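Probable mannosyltransferase KTR4 (Saccharomyces cerevisiae, PDB 5A07) is probably a mannosyltransferase with a GT-A-type fold, modelled here as its lumenal part with guanosine-5'-diphosphate and a manganese ion bound. Local coordinates at residues S179-Y185 with F347-R351; E165-I169 with H219-Y225; N299-P303 with D413-C417; T268-L272 with E350-P356. Residues are numbered along the deposited sequence.

Contact 1 of 4, residues S179-Y185 with F347-R351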
loop_
_atom_site.group_PDB
_atom_site.type_symbol
_atom_site.label_atom_id
_atom_site.label_comp_id
_atom_site.label_asym_id
_atom_site.label_seq_id
_atom_site.Cartn_x
_atom_site.Cartn_y
_atom_site.Cartn_z
ATOM N N SER B 179 3.593 -26.784 4.861
ATOM C CA SER B 179 2.334 -26.672 5.578
ATOM C C SER B 179 1.124 -26.700 4.656
ATOM O O SER B 179 0.035 -26.981 5.114
ATOM C CB SER B 179 2.350 -25.403 6.421
ATOM O OG SER B 179 2.524 -24.221 5.608
ATOM N N ILE B 180 1.277 -26.432 3.368
ATOM C CA ILE B 180 0.123 -26.354 2.470
ATOM C C ILE B 180 -0.115 -27.689 1.788
ATOM O O ILE B 180 0.819 -28.246 1.280
ATOM C CB ILE B 180 0.339 -25.270 1.358
ATOM C CG1 ILE B 180 0.421 -23.864 1.961
ATOM C CG2 ILE B 180 -0.732 -25.320 0.265
ATOM C CD1 ILE B 180 -0.849 -23.417 2.682
ATOM N N ASP B 181 -1.369 -28.126 1.697
ATOM C CA ASP B 181 -1.739 -29.263 0.895
ATOM C C ASP B 181 -1.969 -28.824 -0.534
ATOM O O ASP B 181 -3.032 -28.234 -0.899
ATOM C CB ASP B 181 -3.008 -29.960 1.450
ATOM C CG ASP B 181 -3.666 -30.973 0.444
ATOM O OD1 ASP B 181 -3.155 -31.325 -0.635
ATOM O OD2 ASP B 181 -4.768 -31.411 0.730
ATOM N N ARG B 182 -1.012 -29.174 -1.376
ATOM C CA ARG B 182 -1.085 -28.787 -2.758
ATOM C C ARG B 182 -2.348 -29.227 -3.485
ATOM O O ARG B 182 -2.879 -28.498 -4.383
ATOM C CB ARG B 182 0.172 -29.239 -3.456
ATOM C CG ARG B 182 0.255 -28.804 -4.893
ATOM C CD ARG B 182 1.621 -29.149 -5.409
ATOM N NE ARG B 182 2.670 -28.224 -4.967
ATOM C CZ ARG B 182 2.853 -27.011 -5.499
ATOM N NH1 ARG B 182 2.022 -26.548 -6.428
ATOM N NH2 ARG B 182 3.841 -26.277 -5.101
ATOM N N GLU B 183 -2.902 -30.372 -3.101
ATOM C CA GLU B 183 -4.140 -30.798 -3.773
ATOM C C GLU B 183 -5.372 -29.925 -3.372
ATOM O O GLU B 183 -6.247 -29.540 -4.206
ATOM C CB GLU B 183 -4.365 -32.314 -3.599
ATOM C CG GLU B 183 -5.154 -32.951 -4.748
ATOM C CD GLU B 183 -5.237 -34.474 -4.639
ATOM O OE1 GLU B 183 -4.652 -35.031 -3.664
ATOM O OE2 GLU B 183 -5.881 -35.101 -5.529
ATOM N N ARG B 184 -5.430 -29.549 -2.113
ATOM C CA ARG B 184 -6.456 -28.574 -1.700
ATOM C C ARG B 184 -6.298 -27.198 -2.418
ATOM O O ARG B 184 -7.262 -26.633 -2.974
ATOM C CB ARG B 184 -6.368 -28.415 -0.211
ATOM C CG ARG B 184 -7.487 -27.565 0.329
ATOM C CD ARG B 184 -7.377 -27.569 1.835
ATOM N NE ARG B 184 -8.018 -26.408 2.436
ATOM C CZ ARG B 184 -7.854 -26.062 3.707
ATOM N NH1 ARG B 184 -7.069 -26.766 4.514
ATOM N NH2 ARG B 184 -8.475 -25.006 4.177
ATOM N N TYR B 185 -5.049 -26.742 -2.468
ATOM C CA TYR B 185 -4.696 -25.551 -3.192
ATOM C C TYR B 185 -5.309 -25.635 -4.582
ATOM O O TYR B 185 -6.010 -24.707 -5.034
ATOM C CB TYR B 185 -3.145 -25.377 -3.169
ATOM C CG TYR B 185 -2.660 -24.395 -4.198
ATOM C CD1 TYR B 185 -2.837 -23.035 -4.019
ATOM C CD2 TYR B 185 -2.069 -24.817 -5.383
ATOM C CE1 TYR B 185 -2.433 -22.136 -4.995
ATOM C CE2 TYR B 185 -1.677 -23.926 -6.364
ATOM C CZ TYR B 185 -1.849 -22.578 -6.150
ATOM O OH TYR B 185 -1.462 -21.683 -7.100
ATOM N N PHE B 347 -2.880 -17.410 2.199
ATOM C CA PHE B 347 -2.120 -16.996 1.017
ATOM C C PHE B 347 -2.268 -17.987 -0.152
ATOM O O PHE B 347 -2.134 -17.590 -1.295
ATOM C CB PHE B 347 -0.667 -16.769 1.314
ATOM C CG PHE B 347 -0.396 -15.550 2.168
ATOM C CD1 PHE B 347 -0.738 -14.287 1.695
ATOM C CD2 PHE B 347 0.179 -15.662 3.403
ATOM C CE1 PHE B 347 -0.483 -13.157 2.485
ATOM C CE2 PHE B 347 0.417 -14.563 4.207
ATOM C CZ PHE B 347 0.069 -13.302 3.727
ATOM N N TYR B 348 -2.619 -19.249 0.153
ATOM C CA TYR B 348 -2.717 -20.294 -0.866
ATOM C C TYR B 348 -4.121 -20.867 -1.029
ATOM O O TYR B 348 -4.592 -21.024 -2.158
ATOM C CB TYR B 348 -1.637 -21.393 -0.574
ATOM C CG TYR B 348 -0.214 -20.869 -0.698
ATOM C CD1 TYR B 348 0.366 -20.677 -1.940
ATOM C CD2 TYR B 348 0.518 -20.532 0.394
ATOM C CE1 TYR B 348 1.665 -20.197 -2.052
ATOM C CE2 TYR B 348 1.820 -20.059 0.271
ATOM C CZ TYR B 348 2.360 -19.870 -0.947
ATOM O OH TYR B 348 3.607 -19.364 -1.049
ATOM N N TYR B 349 -4.815 -21.113 0.076
ATOM C CA TYR B 349 -6.198 -21.599 -0.001
ATOM C C TYR B 349 -7.192 -20.531 -0.415
ATOM O O TYR B 349 -8.311 -20.853 -0.962
ATOM C CB TYR B 349 -6.604 -22.154 1.351
ATOM C CG TYR B 349 -5.720 -23.330 1.814
ATOM C CD1 TYR B 349 -5.345 -24.367 0.923
ATOM C CD2 TYR B 349 -5.255 -23.410 3.132
ATOM C CE1 TYR B 349 -4.522 -25.434 1.348
ATOM C CE2 TYR B 349 -4.467 -24.468 3.549
ATOM C CZ TYR B 349 -4.101 -25.475 2.659
ATOM O OH TYR B 349 -3.321 -26.492 3.104
ATOM N N GLU B 350 -6.804 -19.253 -0.200
ATOM C CA GLU B 350 -7.537 -18.167 -0.770
ATOM C C GLU B 350 -6.513 -17.389 -1.613
ATOM O O GLU B 350 -5.528 -17.977 -2.047
ATOM C CB GLU B 350 -8.170 -17.393 0.380
ATOM C CG GLU B 350 -9.211 -18.247 1.130
ATOM C CD GLU B 350 -9.890 -17.572 2.334
ATOM O OE1 GLU B 350 -9.885 -16.295 2.506
ATOM O OE2 GLU B 350 -10.383 -18.342 3.158
ATOM N N ARG B 351 -6.727 -16.100 -1.885
ATOM C CA ARG B 351 -5.766 -15.362 -2.719
ATOM C C ARG B 351 -5.471 -14.057 -1.986
ATOM O O ARG B 351 -5.635 -12.951 -2.529
ATOM C CB ARG B 351 -6.272 -15.164 -4.170
ATOM C CG ARG B 351 -5.078 -15.092 -5.216
ATOM C CD ARG B 351 -5.232 -13.974 -6.217
ATOM N NE ARG B 351 -5.294 -12.718 -5.458
ATOM C CZ ARG B 351 -5.693 -11.534 -5.935
ATOM N NH1 ARG B 351 -6.010 -11.407 -7.182
ATOM N NH2 ARG B 351 -5.735 -10.449 -5.127
#

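Contact 2 of 4, residues E165-I169 with H219-Y225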
loop_
_atom_site.group_PDB
_atom_site.type_symbol
_atom_site.label_atom_id
_atom_site.label_comp_id
_atom_site.label_asym_id
_atom_site.label_seq_id
_atom_site.Cartn_x
_atom_site.Cartn_y
_atom_site.Cartn_z
ATOM N N GLU B 165 21.779 -2.501 -6.000
ATOM C CA GLU B 165 22.101 -3.838 -5.497
ATOM C C GLU B 165 21.067 -4.810 -5.949
ATOM O O GLU B 165 19.876 -4.463 -6.090
ATOM C CB GLU B 165 22.209 -3.819 -3.957
ATOM C CG GLU B 165 23.368 -2.952 -3.442
ATOM C CD GLU B 165 23.557 -2.950 -1.909
ATOM O OE1 GLU B 165 22.628 -3.355 -1.157
ATOM O OE2 GLU B 165 24.584 -2.391 -1.469
ATOM N N PHE B 166 21.514 -6.011 -6.279
ATOM C CA PHE B 166 20.660 -7.076 -6.788
ATOM C C PHE B 166 20.727 -8.279 -5.931
ATOM O O PHE B 166 21.850 -8.739 -5.631
ATOM C CB PHE B 166 21.144 -7.512 -8.194
ATOM C CG PHE B 166 21.172 -6.360 -9.203
ATOM C CD1 PHE B 166 22.302 -5.547 -9.319
ATOM C CD2 PHE B 166 20.048 -6.048 -9.969
ATOM C CE1 PHE B 166 22.339 -4.484 -10.210
ATOM C CE2 PHE B 166 20.070 -4.985 -10.841
ATOM C CZ PHE B 166 21.186 -4.183 -10.954
ATOM N N GLY B 167 19.588 -8.812 -5.546
ATOM C CA GLY B 167 19.531 -9.976 -4.685
ATOM C C GLY B 167 18.578 -11.019 -5.138
ATOM O O GLY B 167 17.488 -10.756 -5.679
ATOM N N THR B 168 18.957 -12.264 -4.867
ATOM C CA THR B 168 18.062 -13.353 -5.092
ATOM C C THR B 168 17.344 -13.791 -3.802
ATOM O O THR B 168 17.894 -13.757 -2.789
ATOM C CB THR B 168 18.856 -14.586 -5.625
ATOM O OG1 THR B 168 19.665 -14.124 -6.703
ATOM C CG2 THR B 168 17.911 -15.642 -6.154
ATOM N N ILE B 169 16.137 -14.249 -3.892
ATOM C CA ILE B 169 15.404 -14.635 -2.685
ATOM C C ILE B 169 15.578 -16.141 -2.569
ATOM O O ILE B 169 15.298 -16.853 -3.515
ATOM C CB ILE B 169 13.909 -14.358 -2.828
ATOM C CG1 ILE B 169 13.677 -12.845 -3.077
ATOM C CG2 ILE B 169 13.148 -14.854 -1.572
ATOM C CD1 ILE B 169 12.347 -12.568 -3.720
ATOM N N HIS B 219 14.895 -9.816 3.868
ATOM C CA HIS B 219 15.956 -10.143 2.938
ATOM C C HIS B 219 17.248 -9.508 3.417
ATOM O O HIS B 219 17.275 -8.359 3.864
ATOM C CB HIS B 219 15.632 -9.709 1.521
ATOM C CG HIS B 219 16.575 -10.272 0.496
ATOM N ND1 HIS B 219 17.809 -9.727 0.278
ATOM C CD2 HIS B 219 16.475 -11.323 -0.342
ATOM C CE1 HIS B 219 18.436 -10.416 -0.648
ATOM N NE2 HIS B 219 17.643 -11.381 -1.052
ATOM N N PRO B 220 18.379 -10.247 3.334
ATOM C CA PRO B 220 19.626 -9.675 3.809
ATOM C C PRO B 220 20.000 -8.272 3.295
ATOM O O PRO B 220 20.579 -7.491 4.026
ATOM C CB PRO B 220 20.702 -10.700 3.333
ATOM C CG PRO B 220 19.983 -11.945 3.271
ATOM C CD PRO B 220 18.553 -11.628 2.848
ATOM N N LEU B 221 19.679 -7.952 2.033
ATOM C CA LEU B 221 20.081 -6.656 1.510
ATOM C C LEU B 221 19.333 -5.519 2.179
ATOM O O LEU B 221 19.809 -4.350 2.113
ATOM C CB LEU B 221 19.910 -6.594 0.007
ATOM C CG LEU B 221 20.869 -7.449 -0.793
ATOM C CD1 LEU B 221 20.470 -7.346 -2.261
ATOM C CD2 LEU B 221 22.295 -6.966 -0.605
ATOM N N LEU B 222 18.193 -5.846 2.789
ATOM C CA LEU B 222 17.333 -4.816 3.376
ATOM C C LEU B 222 17.596 -4.638 4.878
ATOM O O LEU B 222 16.997 -3.788 5.520
ATOM C CB LEU B 222 15.863 -5.184 3.102
ATOM C CG LEU B 222 15.432 -4.985 1.623
ATOM C CD1 LEU B 222 13.937 -5.141 1.572
ATOM C CD2 LEU B 222 15.756 -3.648 1.050
ATOM N N SER B 223 18.490 -5.460 5.419
ATOM C CA SER B 223 18.708 -5.434 6.906
ATOM C C SER B 223 19.262 -4.069 7.261
ATOM O O SER B 223 19.057 -3.589 8.317
ATOM C CB SER B 223 19.672 -6.568 7.361
ATOM O OG SER B 223 21.023 -6.213 6.983
ATOM N N LYS B 224 20.002 -3.410 6.368
ATOM C CA LYS B 224 20.579 -2.121 6.695
ATOM C C LYS B 224 19.645 -0.905 6.500
ATOM O O LYS B 224 20.077 0.242 6.645
ATOM C CB LYS B 224 21.853 -1.923 5.846
ATOM C CG LYS B 224 21.685 -1.977 4.312
ATOM C CD LYS B 224 23.024 -1.821 3.563
ATOM C CE LYS B 224 22.876 -2.035 2.074
ATOM N NZ LYS B 224 22.498 -3.416 1.649
ATOM N N TYR B 225 18.419 -1.105 6.056
ATOM C CA TYR B 225 17.533 0.062 5.783
ATOM C C TYR B 225 16.381 0.121 6.798
ATOM O O TYR B 225 15.850 -0.915 7.175
ATOM C CB TYR B 225 16.966 -0.022 4.382
ATOM C CG TYR B 225 17.973 0.041 3.270
ATOM C CD1 TYR B 225 18.727 1.141 3.073
ATOM C CD2 TYR B 225 18.218 -1.051 2.496
ATOM C CE1 TYR B 225 19.645 1.217 2.042
ATOM C CE2 TYR B 225 19.129 -1.022 1.476
ATOM C CZ TYR B 225 19.834 0.120 1.243
ATOM O OH TYR B 225 20.753 0.115 0.220
HETATM O O HOH W 1 20.702 -1.535 -1.615
#

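Contact 3 of 4, residues N299-P303 with D413-C417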
loop_
_atom_site.group_PDB
_atom_site.type_symbol
_atom_site.label_atom_id
_atom_site.label_comp_id
_atom_site.label_asym_id
_atom_site.label_seq_id
_atom_site.Cartn_x
_atom_site.Cartn_y
_atom_site.Cartn_z
ATOM N N ASN B 299 -19.528 0.199 5.530
ATOM C CA ASN B 299 -20.325 -0.698 4.722
ATOM C C ASN B 299 -21.199 0.058 3.767
ATOM O O ASN B 299 -21.991 -0.538 3.013
ATOM C CB ASN B 299 -21.227 -1.575 5.632
ATOM C CG ASN B 299 -22.096 -0.744 6.562
ATOM O OD1 ASN B 299 -21.628 0.163 7.221
ATOM N ND2 ASN B 299 -23.362 -1.084 6.634
ATOM N N SER B 300 -21.043 1.371 3.706
ATOM C CA SER B 300 -22.024 2.170 2.994
ATOM C C SER B 300 -21.915 2.302 1.472
ATOM O O SER B 300 -22.931 2.600 0.815
ATOM C CB SER B 300 -22.101 3.569 3.616
ATOM O OG SER B 300 -20.894 4.302 3.521
ATOM N N GLN B 301 -20.691 2.202 0.915
ATOM C CA GLN B 301 -20.540 2.320 -0.485
ATOM C C GLN B 301 -20.648 0.986 -1.176
ATOM O O GLN B 301 -21.261 0.941 -2.233
ATOM C CB GLN B 301 -19.175 2.917 -0.846
ATOM C CG GLN B 301 -19.003 3.213 -2.320
ATOM C CD GLN B 301 -17.736 4.050 -2.565
ATOM O OE1 GLN B 301 -17.669 5.228 -2.208
ATOM N NE2 GLN B 301 -16.737 3.443 -3.176
ATOM N N ASN B 302 -20.034 -0.048 -0.623
ATOM C CA ASN B 302 -20.046 -1.433 -1.150
ATOM C C ASN B 302 -20.477 -2.420 -0.067
ATOM O O ASN B 302 -19.688 -3.229 0.423
ATOM C CB ASN B 302 -18.670 -1.855 -1.666
ATOM C CG ASN B 302 -18.286 -1.120 -2.882
ATOM O OD1 ASN B 302 -19.018 -1.101 -3.861
ATOM N ND2 ASN B 302 -17.224 -0.408 -2.807
ATOM N N PRO B 303 -21.793 -2.407 0.270
ATOM C CA PRO B 303 -22.286 -3.242 1.344
ATOM C C PRO B 303 -22.118 -4.740 1.063
ATOM O O PRO B 303 -21.973 -5.530 2.008
ATOM C CB PRO B 303 -23.787 -2.866 1.429
ATOM C CG PRO B 303 -24.099 -2.100 0.199
ATOM C CD PRO B 303 -22.809 -1.451 -0.202
ATOM N N ASP B 413 -15.522 3.703 -10.433
ATOM C CA ASP B 413 -15.532 4.776 -9.385
ATOM C C ASP B 413 -15.877 4.231 -8.034
ATOM O O ASP B 413 -15.334 4.706 -7.004
ATOM C CB ASP B 413 -16.476 5.932 -9.704
ATOM C CG ASP B 413 -15.927 6.845 -10.808
ATOM O OD1 ASP B 413 -14.687 6.989 -10.900
ATOM O OD2 ASP B 413 -16.762 7.456 -11.505
ATOM N N ASN B 414 -16.719 3.209 -7.984
ATOM C CA ASN B 414 -17.032 2.617 -6.680
ATOM C C ASN B 414 -15.954 1.737 -6.035
ATOM O O ASN B 414 -16.155 1.237 -4.921
ATOM C CB ASN B 414 -18.369 1.855 -6.728
ATOM C CG ASN B 414 -18.290 0.569 -7.488
ATOM O OD1 ASN B 414 -17.351 0.269 -8.229
ATOM N ND2 ASN B 414 -19.343 -0.193 -7.357
ATOM N N GLN B 415 -14.818 1.556 -6.706
ATOM C CA GLN B 415 -13.663 0.939 -6.108
ATOM C C GLN B 415 -12.755 1.918 -5.297
ATOM O O GLN B 415 -11.873 1.494 -4.640
ATOM C CB GLN B 415 -12.850 0.204 -7.216
ATOM C CG GLN B 415 -13.652 -0.857 -7.977
ATOM C CD GLN B 415 -14.317 -1.831 -7.067
ATOM O OE1 GLN B 415 -13.675 -2.544 -6.355
ATOM N NE2 GLN B 415 -15.661 -1.850 -7.077
ATOM N N ASN B 416 -13.039 3.202 -5.340
ATOM C CA ASN B 416 -12.292 4.227 -4.600
ATOM C C ASN B 416 -12.786 4.257 -3.136
ATOM O O ASN B 416 -13.985 4.424 -2.904
ATOM C CB ASN B 416 -12.529 5.574 -5.240
ATOM C CG ASN B 416 -11.507 6.625 -4.819
ATOM O OD1 ASN B 416 -10.664 6.399 -3.941
ATOM N ND2 ASN B 416 -11.608 7.766 -5.421
ATOM N N CYS B 417 -11.852 4.051 -2.206
ATOM C CA CYS B 417 -12.138 4.162 -0.781
ATOM C C CYS B 417 -11.588 5.426 -0.172
ATOM O O CYS B 417 -11.673 5.632 1.027
ATOM C CB CYS B 417 -11.660 2.911 -0.059
ATOM S SG CYS B 417 -12.414 2.828 1.595
#

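Contact 4 of 4, residues T268-L272 with E350-P356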
loop_
_atom_site.group_PDB
_atom_site.type_symbol
_atom_site.label_atom_id
_atom_site.label_comp_id
_atom_site.label_asym_id
_atom_site.label_seq_id
_atom_site.Cartn_x
_atom_site.Cartn_y
_atom_site.Cartn_z
ATOM N N THR B 268 -11.335 -12.871 -3.037
ATOM C CA THR B 268 -9.938 -13.238 -2.802
ATOM C C THR B 268 -9.626 -13.404 -1.343
ATOM O O THR B 268 -8.549 -13.931 -0.965
ATOM C CB THR B 268 -8.960 -12.206 -3.397
ATOM O OG1 THR B 268 -9.098 -10.942 -2.697
ATOM C CG2 THR B 268 -9.178 -12.024 -4.875
ATOM N N ILE B 269 -10.485 -12.862 -0.474
ATOM C CA ILE B 269 -10.186 -12.750 0.933
ATOM C C ILE B 269 -11.361 -13.167 1.799
ATOM O O ILE B 269 -11.649 -12.568 2.859
ATOM C CB ILE B 269 -9.764 -11.305 1.319
ATOM C CG1 ILE B 269 -10.801 -10.285 0.871
ATOM C CG2 ILE B 269 -8.363 -11.061 0.770
ATOM C CD1 ILE B 269 -10.538 -8.830 1.352
ATOM N N GLU B 270 -12.020 -14.246 1.397
ATOM C CA GLU B 270 -13.217 -14.717 2.118
ATOM C C GLU B 270 -13.055 -14.785 3.621
ATOM O O GLU B 270 -13.940 -14.291 4.361
ATOM C CB GLU B 270 -13.656 -16.092 1.580
ATOM C CG GLU B 270 -14.909 -16.588 2.277
ATOM C CD GLU B 270 -15.509 -17.820 1.602
ATOM O OE1 GLU B 270 -14.735 -18.560 0.976
ATOM O OE2 GLU B 270 -16.740 -18.021 1.703
ATOM N N THR B 271 -11.978 -15.351 4.129
ATOM C CA THR B 271 -11.770 -15.471 5.564
ATOM C C THR B 271 -10.661 -14.645 6.173
ATOM O O THR B 271 -10.306 -14.836 7.314
ATOM C CB THR B 271 -11.529 -16.952 6.015
ATOM O OG1 THR B 271 -10.274 -17.460 5.492
ATOM C CG2 THR B 271 -12.723 -17.845 5.581
ATOM N N LEU B 272 -10.144 -13.652 5.486
ATOM C CA LEU B 272 -9.046 -12.884 6.066
ATOM C C LEU B 272 -9.479 -12.019 7.297
ATOM O O LEU B 272 -8.829 -11.997 8.322
ATOM C CB LEU B 272 -8.381 -12.016 4.980
ATOM C CG LEU B 272 -7.337 -11.018 5.487
ATOM C CD1 LEU B 272 -6.167 -11.693 6.159
ATOM C CD2 LEU B 272 -6.871 -10.231 4.237
ATOM N N GLU B 350 -6.804 -19.253 -0.200
ATOM C CA GLU B 350 -7.537 -18.167 -0.770
ATOM C C GLU B 350 -6.513 -17.389 -1.613
ATOM O O GLU B 350 -5.528 -17.977 -2.047
ATOM C CB GLU B 350 -8.170 -17.393 0.380
ATOM C CG GLU B 350 -9.211 -18.247 1.130
ATOM C CD GLU B 350 -9.890 -17.572 2.334
ATOM O OE1 GLU B 350 -9.885 -16.295 2.506
ATOM O OE2 GLU B 350 -10.383 -18.342 3.158
ATOM N N ARG B 351 -6.727 -16.100 -1.885
ATOM C CA ARG B 351 -5.766 -15.362 -2.719
ATOM C C ARG B 351 -5.471 -14.057 -1.986
ATOM O O ARG B 351 -5.635 -12.951 -2.529
ATOM C CB ARG B 351 -6.272 -15.164 -4.170
ATOM C CG ARG B 351 -5.078 -15.092 -5.216
ATOM C CD ARG B 351 -5.232 -13.974 -6.217
ATOM N NE ARG B 351 -5.294 -12.718 -5.458
ATOM C CZ ARG B 351 -5.693 -11.534 -5.935
ATOM N NH1 ARG B 351 -6.010 -11.407 -7.182
ATOM N NH2 ARG B 351 -5.735 -10.449 -5.127
ATOM N N TRP B 352 -5.041 -14.167 -0.751
ATOM C CA TRP B 352 -4.879 -12.984 0.045
ATOM C C TRP B 352 -3.727 -12.116 -0.518
ATOM O O TRP B 352 -2.589 -12.577 -0.584
ATOM C CB TRP B 352 -4.540 -13.358 1.478
ATOM C CG TRP B 352 -5.613 -14.043 2.267
ATOM C CD1 TRP B 352 -6.894 -14.209 1.914
ATOM C CD2 TRP B 352 -5.453 -14.682 3.546
ATOM N NE1 TRP B 352 -7.567 -14.864 2.905
ATOM C CE2 TRP B 352 -6.692 -15.183 3.908
ATOM C CE3 TRP B 352 -4.377 -14.871 4.414
ATOM C CZ2 TRP B 352 -6.912 -15.869 5.109
ATOM C CZ3 TRP B 352 -4.593 -15.582 5.615
ATOM C CH2 TRP B 352 -5.850 -16.056 5.939
ATOM N N GLY B 353 -4.023 -10.869 -0.892
ATOM C CA GLY B 353 -3.019 -9.915 -1.359
ATOM C C GLY B 353 -2.221 -9.275 -0.247
ATOM O O GLY B 353 -2.681 -9.160 0.906
ATOM N N ASP B 354 -1.016 -8.849 -0.579
ATOM C CA ASP B 354 -0.214 -8.088 0.372
ATOM C C ASP B 354 -0.915 -6.772 0.813
ATOM O O ASP B 354 -0.733 -6.325 1.923
ATOM C CB ASP B 354 1.182 -7.832 -0.099
ATOM C CG ASP B 354 1.244 -6.996 -1.387
ATOM O OD1 ASP B 354 1.028 -7.520 -2.476
ATOM O OD2 ASP B 354 1.535 -5.804 -1.257
ATOM N N ALA B 355 -1.689 -6.184 -0.087
ATOM C CA ALA B 355 -2.351 -4.905 0.173
ATOM C C ALA B 355 -3.389 -4.978 1.336
ATOM O O ALA B 355 -3.220 -4.281 2.331
ATOM C CB ALA B 355 -2.934 -4.359 -1.092
ATOM N N PRO B 356 -4.357 -5.898 1.289
ATOM C CA PRO B 356 -5.245 -5.992 2.471
ATOM C C PRO B 356 -4.576 -6.410 3.747
ATOM O O PRO B 356 -4.918 -5.945 4.828
ATOM C CB PRO B 356 -6.366 -6.969 2.015
ATOM C CG PRO B 356 -5.749 -7.732 0.851
ATOM C CD PRO B 356 -4.802 -6.769 0.187
HETATM O O HOH W 2 -6.577 -9.740 -2.121
#

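Contact 1 of 4, residues S179-Y185 with F347-R351
The start of helix 182-194 meets the end of the short helix 346-349, and the two backbones come closest at Y185 and Y349, whose CA atoms are 5.3 Å apart. D181 is the N-cap of the first helix: its OD1 accepts weak bonds from E183 N (2.7 Å) and R184 N (3.2 Å), while Y185 N bonds to D181 O at 3.0 Å. The amide of the cap residue itself, D181 N, donates to Y349 OH at 2.9 Å in a nearly linear hydrogen bond, so the tyrosine hydroxyl is bound to the backbone just before the helix begins. The Y349 ring is sandwiched. On one face the R184 guanidinium lies flat, CZ 3.7 Å from the ring centroid with the planes at 4°, a stacked cation-pi pair; on the opposite face I180 CD1 makes a CH-pi contact 4.2 Å from the centroid. I180 also touches the next ring, CG1 to Y348 CD2 at 3.7 Å, and Y185 CD1 packs on Y348 CB at 4.0 Å. Helix 203-214 backs this partly buried joint: Y185 sets its ring edge-to-face with H206, Y348 OH bonds to N207, and F347 packs against R210 and S213.

Contact 2 of 4, residues E165-I169 with H219-Y225
H219 opens the segment with its imidazole turned toward the edge of strand 164-168. Its NE2 donates to T168 O at 3.0 Å, and its ND1 accepts from L221 N at 3.1 Å, so one ring ties the end of the strand to the turn that follows the histidine. L221 extends its side chain to the strand, where CD1 lies 3.7 Å from G167 CA. A side chain at G167 would clash with both L221 and H219, so the glycine allows this close approach. From L222 to Y225 the chain makes a type I beta turn, closed by Y225 N to L222 O at 3.1 Å. Within it K224 curls back: NZ forms a salt bridge with E165 OE1 at 2.8 Å and also donates to L221 O at 2.9 Å. Y225 OH reaches the same carboxylate through a water, 2.5 Å from the hydroxyl and donating a weak bond to E165 OE1 at 2.7 Å. The loop leads from helix 203-214 to strand 227-230, with L222 and Y225 packing on strands 105-110 and 138-142, the latter being the sheet neighbour of strand 164-168.

Contact 3 of 4, residues N299-P303 with D413-C417
Q301 extends its side chain over the end of the 3-10 turn 413-415, and its NE2 lies between two carbonyls, donating to N414 O and to N416 O, each at 2.9 Å. Both amide hydrogens can thereby be used on backbone acceptors two residues apart, while OE1 at the other end of the group accepts from N72 of helix 65-80. N302 adds a second donor: its ND2 bonds to N414 O at 2.9 Å in a nearly straight line, so this one carbonyl receives two side-chain amides. N302 OD1 also lies 3.6 Å from N414 ND2. The 3-10 turn has internal bonds of its own, N416 N to D413 O at 3.2 Å and Q415 NE2 to N414 OD1 at 2.9 Å. Few atoms touch beyond these polar groups, and the two segments bury 173 Å² between them. Side-chain amides thus bridge the residues just before helix 303-308 to a segment that ends in C417, disulfide-bonded to C315, and whose backbone also bonds to Y263 and to N261 of strand 256-262 in the mixed sheet of the GT-A-type fold.

Contact 4 of 4, residues T268-L272 with E350-P356
Hydrogen bonds dominate one end of this contact, and most of them converge on the E350 carboxylate. OE1 accepts from T271 N at 2.8 Å and, within its own segment, from W352 NE1 at 2.8 Å; OE2 takes a very short bond of 2.5 Å from T271 OG1. Backbone pairing adds R351 N to T268 O at 3.0 Å, next to the closest approach of the two chains, where the CA atoms of T268 and R351 are 4.7 Å apart. A water extends the network: it donates to T268 OG1 at 2.9 Å, accepts from G353 N at 3.1 Å and receives a weak bond from R351 NH2 at 3.2 Å. T268 OG1 is also hydrogen-bonded to the S265 carbonyl. Apolar contacts fill the other side. L272 CB sits over the five-membered ring of W352, 3.8 Å from its centroid, as a CH-pi contact, and I269 CG2 touches W352 CD1 at 3.7 Å. P356, in the first turn of helix 354-365, meets L272 CD2 through its CB at 4.0 Å. T268 CG2 lies over a face of the R351 guanidinium, 3.7 Å from CZ, while R351 NH1 bonds to the Q198 carbonyl. With its carboxylate oxygens both engaged by neutral donors, E350 joins the loop before helix 272-282 to the tryptophan, and the indole is held by its nitrogen and its face together.

Contacts 1 and 4 form one continuous region: their centres are 13 Å apart, they share E350 and R351, and F347 CD1 touches W352 O at 3.4 Å. The end of helix 346-349 meets the start of helix 182-194, and the link that follows it meets the loop before helix 272-282. Contact 2, on the edge strand 164-168, has its centre 28 Å from that of contact 1. Contacts 2 and 3 lie on opposite sides of the chain's centre, their centres 38 Å apart. Contact 2 closes before contacts 3 and 4 open; the segments of contact 1 alternate with those of 2 and 3, and those of 3 with those of 4, interlacing distant parts of one compact fold.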